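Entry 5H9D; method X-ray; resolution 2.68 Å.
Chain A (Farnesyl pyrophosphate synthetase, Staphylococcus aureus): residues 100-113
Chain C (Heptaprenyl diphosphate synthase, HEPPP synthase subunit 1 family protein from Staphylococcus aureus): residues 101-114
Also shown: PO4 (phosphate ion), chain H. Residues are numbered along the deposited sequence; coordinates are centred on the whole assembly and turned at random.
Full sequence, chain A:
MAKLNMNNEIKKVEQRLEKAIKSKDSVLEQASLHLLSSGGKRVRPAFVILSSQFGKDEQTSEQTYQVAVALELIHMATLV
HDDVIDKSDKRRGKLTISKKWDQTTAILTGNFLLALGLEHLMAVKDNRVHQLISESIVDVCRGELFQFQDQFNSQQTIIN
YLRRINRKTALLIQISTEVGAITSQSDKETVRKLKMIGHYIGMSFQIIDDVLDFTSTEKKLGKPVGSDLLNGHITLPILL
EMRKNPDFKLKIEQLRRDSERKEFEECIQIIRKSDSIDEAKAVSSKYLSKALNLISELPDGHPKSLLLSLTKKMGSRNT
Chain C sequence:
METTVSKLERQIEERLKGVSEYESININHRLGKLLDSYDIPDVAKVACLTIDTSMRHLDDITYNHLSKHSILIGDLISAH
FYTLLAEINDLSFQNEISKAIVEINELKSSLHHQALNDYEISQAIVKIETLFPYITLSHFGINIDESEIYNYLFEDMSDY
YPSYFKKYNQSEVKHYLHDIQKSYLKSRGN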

ATOM      1  N   LYS A 100     -14.760  -8.135 -11.119  1.00 63.07           N
ATOM      2  CA  LYS A 100     -15.456  -9.372 -10.772  1.00 60.00           C
ATOM      3  C   LYS A 100     -16.610  -9.042  -9.846  1.00 58.68           C
ATOM      4  O   LYS A 100     -17.582  -9.755  -9.799  1.00 60.41           O
ATOM      5  CB  LYS A 100     -14.501 -10.324 -10.074  1.00 61.23           C
ATOM      6  CG  LYS A 100     -14.843 -11.781 -10.203  1.00 60.48           C
ATOM      7  CD  LYS A 100     -13.854 -12.627  -9.423  1.00 63.60           C
ATOM      8  CE  LYS A 100     -13.958 -14.100  -9.814  1.00 67.55           C
ATOM      9  NZ  LYS A 100     -15.371 -14.536 -10.045  1.00 66.70           N
ATOM     10  N   TRP A 101     -16.488  -7.956  -9.102  1.00 56.89           N
ATOM     11  CA  TRP A 101     -17.528  -7.522  -8.176  1.00 56.10           C
ATOM     12  C   TRP A 101     -17.843  -6.061  -8.515  1.00 56.53           C
ATOM     13  O   TRP A 101     -18.682  -5.781  -9.362  1.00 57.83           O
ATOM     14  CB  TRP A 101     -17.038  -7.642  -6.715  1.00 54.01           C
ATOM     15  CG  TRP A 101     -16.994  -9.060  -6.155  1.00 52.05           C
ATOM     16  CD1 TRP A 101     -18.011  -9.726  -5.520  1.00 49.41           C
ATOM     17  CD2 TRP A 101     -15.870  -9.960  -6.155  1.00 50.26           C
ATOM     18  NE1 TRP A 101     -17.585 -10.963  -5.124  1.00 48.12           N
ATOM     19  CE2 TRP A 101     -16.281 -11.138  -5.502  1.00 47.19           C
ATOM     20  CE3 TRP A 101     -14.558  -9.882  -6.650  1.00 50.50           C
ATOM     21  CZ2 TRP A 101     -15.439 -12.231  -5.329  1.00 47.61           C
ATOM     22  CZ3 TRP A 101     -13.713 -10.982  -6.477  1.00 49.76           C
ATOM     23  CH2 TRP A 101     -14.164 -12.140  -5.820  1.00 48.28           C
ATOM     24  N   ASP A 102     -17.187  -5.129  -7.847  1.00 56.31           N
ATOM     25  CA  ASP A 102     -17.387  -3.732  -8.143  1.00 58.82           C
ATOM     26  C   ASP A 102     -16.335  -2.863  -7.459  1.00 58.70           C
ATOM     27  O   ASP A 102     -15.485  -3.361  -6.723  1.00 56.78           O
ATOM     28  CB  ASP A 102     -18.813  -3.268  -7.780  1.00 62.48           C
ATOM     29  CG  ASP A 102     -19.069  -3.247  -6.289  1.00 68.04           C
ATOM     30  OD1 ASP A 102     -19.290  -4.319  -5.678  1.00 70.35           O
ATOM     31  OD2 ASP A 102     -19.041  -2.138  -5.719  1.00 72.85           O
ATOM     32  N   GLN A 103     -16.405  -1.564  -7.720  1.00 59.06           N
ATOM     33  CA  GLN A 103     -15.450  -0.619  -7.183  1.00 59.79           C
ATOM     34  C   GLN A 103     -15.463  -0.511  -5.671  1.00 58.82           C
ATOM     35  O   GLN A 103     -14.397  -0.399  -5.070  1.00 59.52           O
ATOM     36  CB  GLN A 103     -15.668   0.763  -7.817  1.00 61.94           C
ATOM     37  CG  GLN A 103     -14.496   1.711  -7.664  1.00 66.59           C
ATOM     38  CD  GLN A 103     -14.682   3.030  -8.439  1.00 71.16           C
ATOM     39  OE1 GLN A 103     -14.892   3.032  -9.664  1.00 70.11           O
ATOM     40  NE2 GLN A 103     -14.593   4.156  -7.722  1.00 70.44           N
ATOM     41  N   THR A 104     -16.642  -0.549  -5.049  1.00 57.40           N
ATOM     42  CA  THR A 104     -16.727  -0.438  -3.592  1.00 55.61           C
ATOM     43  C   THR A 104     -16.012  -1.621  -2.971  1.00 55.19           C
ATOM     44  O   THR A 104     -15.266  -1.480  -2.005  1.00 55.32           O
ATOM     45  CB  THR A 104     -18.192  -0.464  -3.051  1.00 56.78           C
ATOM     46  OG1 THR A 104     -19.021   0.473  -3.769  1.00 58.31           O
ATOM     47  CG2 THR A 104     -18.185  -0.099  -1.581  1.00 54.11           C
ATOM     48  N   THR A 105     -16.260  -2.797  -3.531  1.00 53.68           N
ATOM     49  CA  THR A 105     -15.647  -4.012  -3.030  1.00 52.73           C
ATOM     50  C   THR A 105     -14.118  -3.955  -3.013  1.00 52.46           C
ATOM     51  O   THR A 105     -13.501  -4.224  -1.982  1.00 52.92           O
ATOM     52  CB  THR A 105     -16.115  -5.223  -3.853  1.00 53.21           C
ATOM     53  OG1 THR A 105     -17.532  -5.352  -3.726  1.00 55.52           O
ATOM     54  CG2 THR A 105     -15.471  -6.502  -3.361  1.00 52.77           C
ATOM     55  N   ALA A 106     -13.517  -3.602  -4.151  1.00 50.97           N
ATOM     56  CA  ALA A 106     -12.057  -3.526  -4.295  1.00 49.10           C
ATOM     57  C   ALA A 106     -11.419  -2.542  -3.336  1.00 47.07           C
ATOM     58  O   ALA A 106     -10.351  -2.783  -2.801  1.00 46.50           O
ATOM     59  CB  ALA A 106     -11.681  -3.156  -5.727  1.00 49.09           C
ATOM     60  N   ILE A 107     -12.062  -1.417  -3.130  1.00 46.06           N
ATOM     61  CA  ILE A 107     -11.518  -0.447  -2.214  1.00 45.67           C
ATOM     62  C   ILE A 107     -11.544  -1.059  -0.812  1.00 45.57           C
ATOM     63  O   ILE A 107     -10.574  -0.969  -0.072  1.00 46.27           O
ATOM     64  CB  ILE A 107     -12.343   0.859  -2.288  1.00 44.53           C
ATOM     65  CG1 ILE A 107     -11.979   1.605  -3.570  1.00 45.39           C
ATOM     66  CG2 ILE A 107     -12.072   1.750  -1.099  1.00 42.96           C
ATOM     67  CD1 ILE A 107     -12.839   2.850  -3.794  1.00 47.94           C
ATOM     68  N   LEU A 108     -12.645  -1.707  -0.477  1.00 45.26           N
ATOM     69  CA  LEU A 108     -12.807  -2.320   0.808  1.00 48.08           C
ATOM     70  C   LEU A 108     -11.827  -3.455   1.008  1.00 49.75           C
ATOM     71  O   LEU A 108     -11.257  -3.602   2.116  1.00 51.80           O
ATOM     72  CB  LEU A 108     -14.246  -2.827   0.986  1.00 49.48           C
ATOM     73  CG  LEU A 108     -15.344  -1.791   1.283  1.00 51.00           C
ATOM     74  CD1 LEU A 108     -16.648  -2.542   1.388  1.00 53.88           C
ATOM     75  CD2 LEU A 108     -15.098  -1.029   2.595  1.00 48.23           C
ATOM     76  N   THR A 109     -11.603  -4.245  -0.049  1.00 48.99           N
ATOM     77  CA  THR A 109     -10.686  -5.377   0.056  1.00 49.35           C
ATOM     78  C   THR A 109      -9.281  -4.870   0.346  1.00 48.69           C
ATOM     79  O   THR A 109      -8.569  -5.429   1.179  1.00 48.09           O
ATOM     80  CB  THR A 109     -10.699  -6.277  -1.218  1.00 49.44           C
ATOM     81  OG1 THR A 109     -12.040  -6.683  -1.523  1.00 51.21           O
ATOM     82  CG2 THR A 109      -9.944  -7.555  -0.946  1.00 51.36           C
ATOM     83  N   GLY A 110      -8.901  -3.791  -0.336  1.00 49.15           N
ATOM     84  CA  GLY A 110      -7.599  -3.192  -0.140  1.00 47.25           C
ATOM     85  C   GLY A 110      -7.403  -2.738   1.295  1.00 48.35           C
ATOM     86  O   GLY A 110      -6.324  -2.939   1.856  1.00 47.01           O
ATOM     87  N   ASN A 111      -8.422  -2.119   1.896  1.00 48.70           N
ATOM     88  CA  ASN A 111      -8.313  -1.663   3.286  1.00 48.49           C
ATOM     89  C   ASN A 111      -8.143  -2.881   4.191  1.00 50.12           C
ATOM     90  O   ASN A 111      -7.322  -2.888   5.140  1.00 51.63           O
ATOM     91  CB  ASN A 111      -9.567  -0.909   3.737  1.00 49.71           C
ATOM     92  CG  ASN A 111      -9.854   0.320   2.911  1.00 49.44           C
ATOM     93  OD1 ASN A 111      -8.945   0.966   2.400  1.00 51.59           O
ATOM     94  ND2 ASN A 111     -11.124   0.657   2.789  1.00 46.23           N
ATOM     95  N   PHE A 112      -8.941  -3.905   3.891  1.00 47.26           N
ATOM     96  CA  PHE A 112      -8.914  -5.158   4.630  1.00 45.65           C
ATOM     97  C   PHE A 112      -7.489  -5.734   4.651  1.00 44.84           C
ATOM     98  O   PHE A 112      -6.921  -5.968   5.709  1.00 45.39           O
ATOM     99  CB  PHE A 112      -9.921  -6.105   3.952  1.00 44.14           C
ATOM    100  CG  PHE A 112      -9.930  -7.508   4.477  1.00 43.78           C
ATOM    101  CD1 PHE A 112     -10.440  -7.795   5.732  1.00 44.10           C
ATOM    102  CD2 PHE A 112      -9.472  -8.564   3.680  1.00 43.68           C
ATOM    103  CE1 PHE A 112     -10.501  -9.114   6.190  1.00 41.26           C
ATOM    104  CE2 PHE A 112      -9.529  -9.872   4.129  1.00 42.54           C
ATOM    105  CZ  PHE A 112     -10.045 -10.149   5.388  1.00 41.88           C
ATOM    106  N   LEU A 113      -6.924  -5.922   3.465  1.00 45.21           N
ATOM    107  CA  LEU A 113      -5.596  -6.503   3.269  1.00 46.92           C
ATOM    108  C   LEU A 113      -4.531  -5.729   3.992  1.00 48.32           C
ATOM    109  O   LEU A 113      -3.593  -6.292   4.555  1.00 48.00           O
ATOM    110  CB  LEU A 113      -5.262  -6.592   1.748  1.00 46.82           C
ATOM    111  CG  LEU A 113      -6.117  -7.618   0.979  1.00 48.29           C
ATOM    112  CD1 LEU A 113      -5.825  -7.659  -0.488  1.00 48.63           C
ATOM    113  CD2 LEU A 113      -5.844  -8.980   1.569  1.00 49.44           C
TER
ATOM    114  N   ILE C 101     -10.089  -1.930  12.567  1.00 52.59           N
ATOM    115  CA  ILE C 101     -10.096  -1.553  11.174  1.00 53.05           C
ATOM    116  C   ILE C 101     -10.574  -2.703  10.260  1.00 52.09           C
ATOM    117  O   ILE C 101     -11.437  -2.490   9.412  1.00 50.94           O
ATOM    118  CB  ILE C 101      -8.701  -1.041  10.707  1.00 55.62           C
ATOM    119  CG1 ILE C 101      -8.333   0.242  11.470  1.00 56.61           C
ATOM    120  CG2 ILE C 101      -8.754  -0.666   9.223  1.00 54.19           C
ATOM    121  CD1 ILE C 101      -6.950   0.757  11.193  1.00 54.61           C
ATOM    122  N   VAL C 102     -10.058  -3.920  10.415  1.00 51.14           N
ATOM    123  CA  VAL C 102     -10.553  -4.968   9.517  1.00 51.36           C
ATOM    124  C   VAL C 102     -12.043  -5.193   9.743  1.00 50.97           C
ATOM    125  O   VAL C 102     -12.773  -5.431   8.801  1.00 52.03           O
ATOM    126  CB  VAL C 102      -9.745  -6.370   9.599  1.00 51.28           C
ATOM    127  CG1 VAL C 102      -8.567  -6.285  10.530  1.00 48.25           C
ATOM    128  CG2 VAL C 102     -10.669  -7.512   9.958  1.00 48.66           C
ATOM    129  N   GLU C 103     -12.499  -5.073  10.979  1.00 51.40           N
ATOM    130  CA  GLU C 103     -13.917  -5.267  11.277  1.00 54.01           C
ATOM    131  C   GLU C 103     -14.823  -4.212  10.641  1.00 53.86           C
ATOM    132  O   GLU C 103     -15.864  -4.517  10.031  1.00 50.27           O
ATOM    133  CB  GLU C 103     -14.126  -5.289  12.784  1.00 56.36           C
ATOM    134  CG  GLU C 103     -15.581  -5.284  13.168  1.00 61.02           C
ATOM    135  CD  GLU C 103     -15.809  -5.695  14.598  1.00 63.51           C
ATOM    136  OE1 GLU C 103     -14.939  -5.377  15.445  1.00 64.79           O
ATOM    137  OE2 GLU C 103     -16.861  -6.327  14.869  1.00 64.45           O
ATOM    138  N   ILE C 104     -14.430  -2.953  10.815  1.00 55.79           N
ATOM    139  CA  ILE C 104     -15.177  -1.853  10.214  1.00 54.96           C
ATOM    140  C   ILE C 104     -15.337  -2.165   8.733  1.00 54.69           C
ATOM    141  O   ILE C 104     -16.455  -2.104   8.208  1.00 55.90           O
ATOM    142  CB  ILE C 104     -14.425  -0.529  10.369  1.00 55.33           C
ATOM    143  CG1 ILE C 104     -14.474  -0.078  11.836  1.00 57.31           C
ATOM    144  CG2 ILE C 104     -15.005   0.512   9.445  1.00 55.61           C
ATOM    145  CD1 ILE C 104     -15.886  -0.124  12.476  1.00 55.63           C
ATOM    146  N   ASN C 105     -14.222  -2.514   8.075  1.00 52.58           N
ATOM    147  CA  ASN C 105     -14.218  -2.855   6.647  1.00 49.83           C
ATOM    148  C   ASN C 105     -15.064  -4.064   6.301  1.00 48.34           C
ATOM    149  O   ASN C 105     -15.728  -4.071   5.286  1.00 46.33           O
ATOM    150  CB  ASN C 105     -12.786  -3.049   6.170  1.00 48.37           C
ATOM    151  CG  ASN C 105     -12.057  -1.746   6.067  1.00 48.90           C
ATOM    152  OD1 ASN C 105     -12.398  -0.878   5.268  1.00 47.98           O
ATOM    153  ND2 ASN C 105     -11.060  -1.583   6.897  1.00 52.94           N
ATOM    154  N   GLU C 106     -15.039  -5.080   7.155  1.00 49.33           N
ATOM    155  CA  GLU C 106     -15.876  -6.268   6.952  1.00 51.50           C
ATOM    156  C   GLU C 106     -17.361  -5.842   7.075  1.00 50.92           C
ATOM    157  O   GLU C 106     -18.190  -6.222   6.239  1.00 52.33           O
ATOM    158  CB  GLU C 106     -15.569  -7.372   8.001  1.00 50.76           C
ATOM    159  CG  GLU C 106     -14.350  -8.218   7.738  1.00 55.82           C
ATOM    160  CD  GLU C 106     -14.027  -9.175   8.914  1.00 62.02           C
ATOM    161  OE1 GLU C 106     -14.119  -8.739  10.086  1.00 66.59           O
ATOM    162  OE2 GLU C 106     -13.664 -10.355   8.687  1.00 60.36           O
ATOM    163  N   LEU C 107     -17.699  -5.061   8.105  1.00 48.69           N
ATOM    164  CA  LEU C 107     -19.084  -4.645   8.249  1.00 49.18           C
ATOM    165  C   LEU C 107     -19.558  -3.830   7.051  1.00 49.59           C
ATOM    166  O   LEU C 107     -20.625  -4.110   6.529  1.00 49.80           O
ATOM    167  CB  LEU C 107     -19.302  -3.872   9.547  1.00 48.15           C
ATOM    168  CG  LEU C 107     -19.082  -4.698  10.823  1.00 47.80           C
ATOM    169  CD1 LEU C 107     -18.988  -3.786  12.043  1.00 47.83           C
ATOM    170  CD2 LEU C 107     -20.179  -5.688  10.980  1.00 43.03           C
ATOM    171  N   LYS C 108     -18.784  -2.838   6.598  1.00 51.66           N
ATOM    172  CA  LYS C 108     -19.201  -2.053   5.422  1.00 52.74           C
ATOM    173  C   LYS C 108     -19.411  -2.977   4.214  1.00 53.33           C
ATOM    174  O   LYS C 108     -20.387  -2.822   3.478  1.00 55.26           O
ATOM    175  CB  LYS C 108     -18.183  -0.964   5.073  1.00 52.33           C
ATOM    176  CG  LYS C 108     -18.229   0.263   5.969  1.00 52.53           C
ATOM    177  CD  LYS C 108     -17.083   1.238   5.732  1.00 49.39           C
ATOM    178  CE  LYS C 108     -17.142   2.383   6.756  1.00 52.86           C
ATOM    179  NZ  LYS C 108     -15.952   3.335   6.769  1.00 52.99           N
ATOM    180  N   SER C 109     -18.520  -3.940   4.013  1.00 52.32           N
ATOM    181  CA  SER C 109     -18.679  -4.873   2.897  1.00 53.81           C
ATOM    182  C   SER C 109     -20.008  -5.624   3.024  1.00 55.68           C
ATOM    183  O   SER C 109     -20.746  -5.806   2.041  1.00 56.66           O
ATOM    184  CB  SER C 109     -17.538  -5.882   2.870  1.00 51.38           C
ATOM    185  OG  SER C 109     -17.698  -6.776   1.791  1.00 50.62           O
ATOM    186  N   SER C 110     -20.296  -6.068   4.240  1.00 54.50           N
ATOM    187  CA  SER C 110     -21.516  -6.774   4.505  1.00 54.59           C
ATOM    188  C   SER C 110     -22.739  -5.894   4.199  1.00 54.77           C
ATOM    189  O   SER C 110     -23.736  -6.373   3.652  1.00 55.72           O
ATOM    190  CB  SER C 110     -21.522  -7.239   5.968  1.00 55.55           C
ATOM    191  OG  SER C 110     -20.622  -8.313   6.180  1.00 54.07           O
ATOM    192  N   LEU C 111     -22.674  -4.615   4.556  1.00 54.56           N
ATOM    193  CA  LEU C 111     -23.787  -3.692   4.284  1.00 55.80           C
ATOM    194  C   LEU C 111     -23.943  -3.491   2.786  1.00 54.66           C
ATOM    195  O   LEU C 111     -25.031  -3.589   2.243  1.00 54.74           O
ATOM    196  CB  LEU C 111     -23.573  -2.325   4.968  1.00 55.40           C
ATOM    197  CG  LEU C 111     -23.806  -2.317   6.488  1.00 57.09           C
ATOM    198  CD1 LEU C 111     -23.424  -0.962   7.065  1.00 55.86           C
ATOM    199  CD2 LEU C 111     -25.284  -2.649   6.790  1.00 55.38           C
ATOM    200  N   HIS C 112     -22.836  -3.231   2.121  1.00 55.00           N
ATOM    201  CA  HIS C 112     -22.864  -3.036   0.692  1.00 56.21           C
ATOM    202  C   HIS C 112     -23.492  -4.255  -0.012  1.00 57.21           C
ATOM    203  O   HIS C 112     -24.311  -4.087  -0.924  1.00 57.89           O
ATOM    204  CB  HIS C 112     -21.431  -2.774   0.178  1.00 54.90           C
ATOM    205  CG  HIS C 112     -21.365  -2.435  -1.279  1.00 55.05           C
ATOM    206  ND1 HIS C 112     -21.137  -3.381  -2.258  1.00 55.12           N
ATOM    207  CD2 HIS C 112     -21.597  -1.272  -1.932  1.00 55.06           C
ATOM    208  CE1 HIS C 112     -21.240  -2.821  -3.449  1.00 53.02           C
ATOM    209  NE2 HIS C 112     -21.519  -1.541  -3.278  1.00 54.99           N
ATOM    210  N   HIS C 113     -23.135  -5.464   0.423  1.00 55.22           N
ATOM    211  CA  HIS C 113     -23.645  -6.675  -0.209  1.00 56.73           C
ATOM    212  C   HIS C 113     -24.990  -7.215   0.284  1.00 59.22           C
ATOM    213  O   HIS C 113     -25.267  -8.421   0.154  1.00 57.14           O
ATOM    214  CB  HIS C 113     -22.596  -7.793  -0.139  1.00 56.41           C
ATOM    215  CG  HIS C 113     -21.383  -7.542  -0.985  1.00 57.43           C
ATOM    216  ND1 HIS C 113     -20.218  -7.005  -0.481  1.00 57.51           N
ATOM    217  CD2 HIS C 113     -21.180  -7.695  -2.319  1.00 57.29           C
ATOM    218  CE1 HIS C 113     -19.352  -6.832  -1.469  1.00 58.76           C
ATOM    219  NE2 HIS C 113     -19.911  -7.242  -2.593  1.00 56.61           N
ATOM    220  N   GLN C 114     -25.829  -6.320   0.817  1.00 60.71           N
ATOM    221  CA  GLN C 114     -27.156  -6.686   1.312  1.00 62.51           C
ATOM    222  C   GLN C 114     -27.080  -8.027   2.061  1.00 62.72           C
ATOM    223  O   GLN C 114     -27.914  -8.922   1.852  1.00 63.31           O
ATOM    224  CB  GLN C 114     -28.140  -6.849   0.145  1.00 64.46           C
ATOM    225  CG  GLN C 114     -28.038  -5.826  -0.950  1.00 67.82           C
ATOM    226  CD  GLN C 114     -28.542  -4.481  -0.526  1.00 69.84           C
ATOM    227  OE1 GLN C 114     -29.739  -4.194  -0.594  1.00 70.07           O
ATOM    228  NE2 GLN C 114     -27.627  -3.640  -0.063  1.00 72.36           N
TER
HETATM  229  P   PO4 H 502     -13.844 -15.991 -13.079  1.00147.10           P
HETATM  230  O1  PO4 H 502     -13.604 -17.158 -12.192  1.00146.80           O
HETATM  231  O2  PO4 H 502     -15.298 -15.685 -13.117  1.00146.17           O
HETATM  232  O3  PO4 H 502     -13.102 -14.814 -12.558  1.00147.05           O
HETATM  233  O4  PO4 H 502     -13.370 -16.306 -14.451  1.00146.97           O

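This is a contact between two nearly antiparallel helices from different polypeptides, polar at one end, where two histidines meet the start of a helix, and mixed along the rest, where leucine and phenylalanine pack beside a single asparagine pair. The helix axes cross at -160° and approach to 8.9 Å; Thr A104 faces His C112 while Phe A112 faces Val C102.

Asp A102 occupies the N-cap position, where a short acidic side chain can reach a free backbone NH of the first turn: Asp A102 OD2 accepts from Thr A104 N at 3.0 Å. Asp A102 OD1 accepts from Thr A105 OG1 at 2.8 Å, so the carboxylate is held on both oxygens. Asp A102 OD2 also lies 3.2 Å from His C112 CE1, a polarised ring carbon well suited to an acidic neighbour.

The flat ring of His C112 can be approached both over its face and at NE2. Thr A104 CB sits over one face, 3.7 Å from the centroid of the His C112 ring, in a CH-pi contact, while Thr A104 OG1 lies 3.2 Å from His C112 NE2. His C113 ND1 donates to Ser C109 O at 2.8 Å; the ring's edge is toward Thr A105, whose OG1 is 3.2 Å from His C113 NE2.

Farther along, Leu A108 points toward chain C and is the most covered residue here. Leu A108 CD1 comes within 3.4 Å of Ser C109 CA, a close approach to the backbone, beside a side chain as small as serine's. Asn A111 ND2 donates to Asn C105 OD1 (3.2 Å, 142°); an amide suits this buried site because it offers both donor and acceptor, and Asn C105 ND2 makes a weak bond to Ile C101 O at 2.7 Å. Phe A112 reaches across with its ring, placing Phe A112 CE1 4.1 Å from Val C102 CG2.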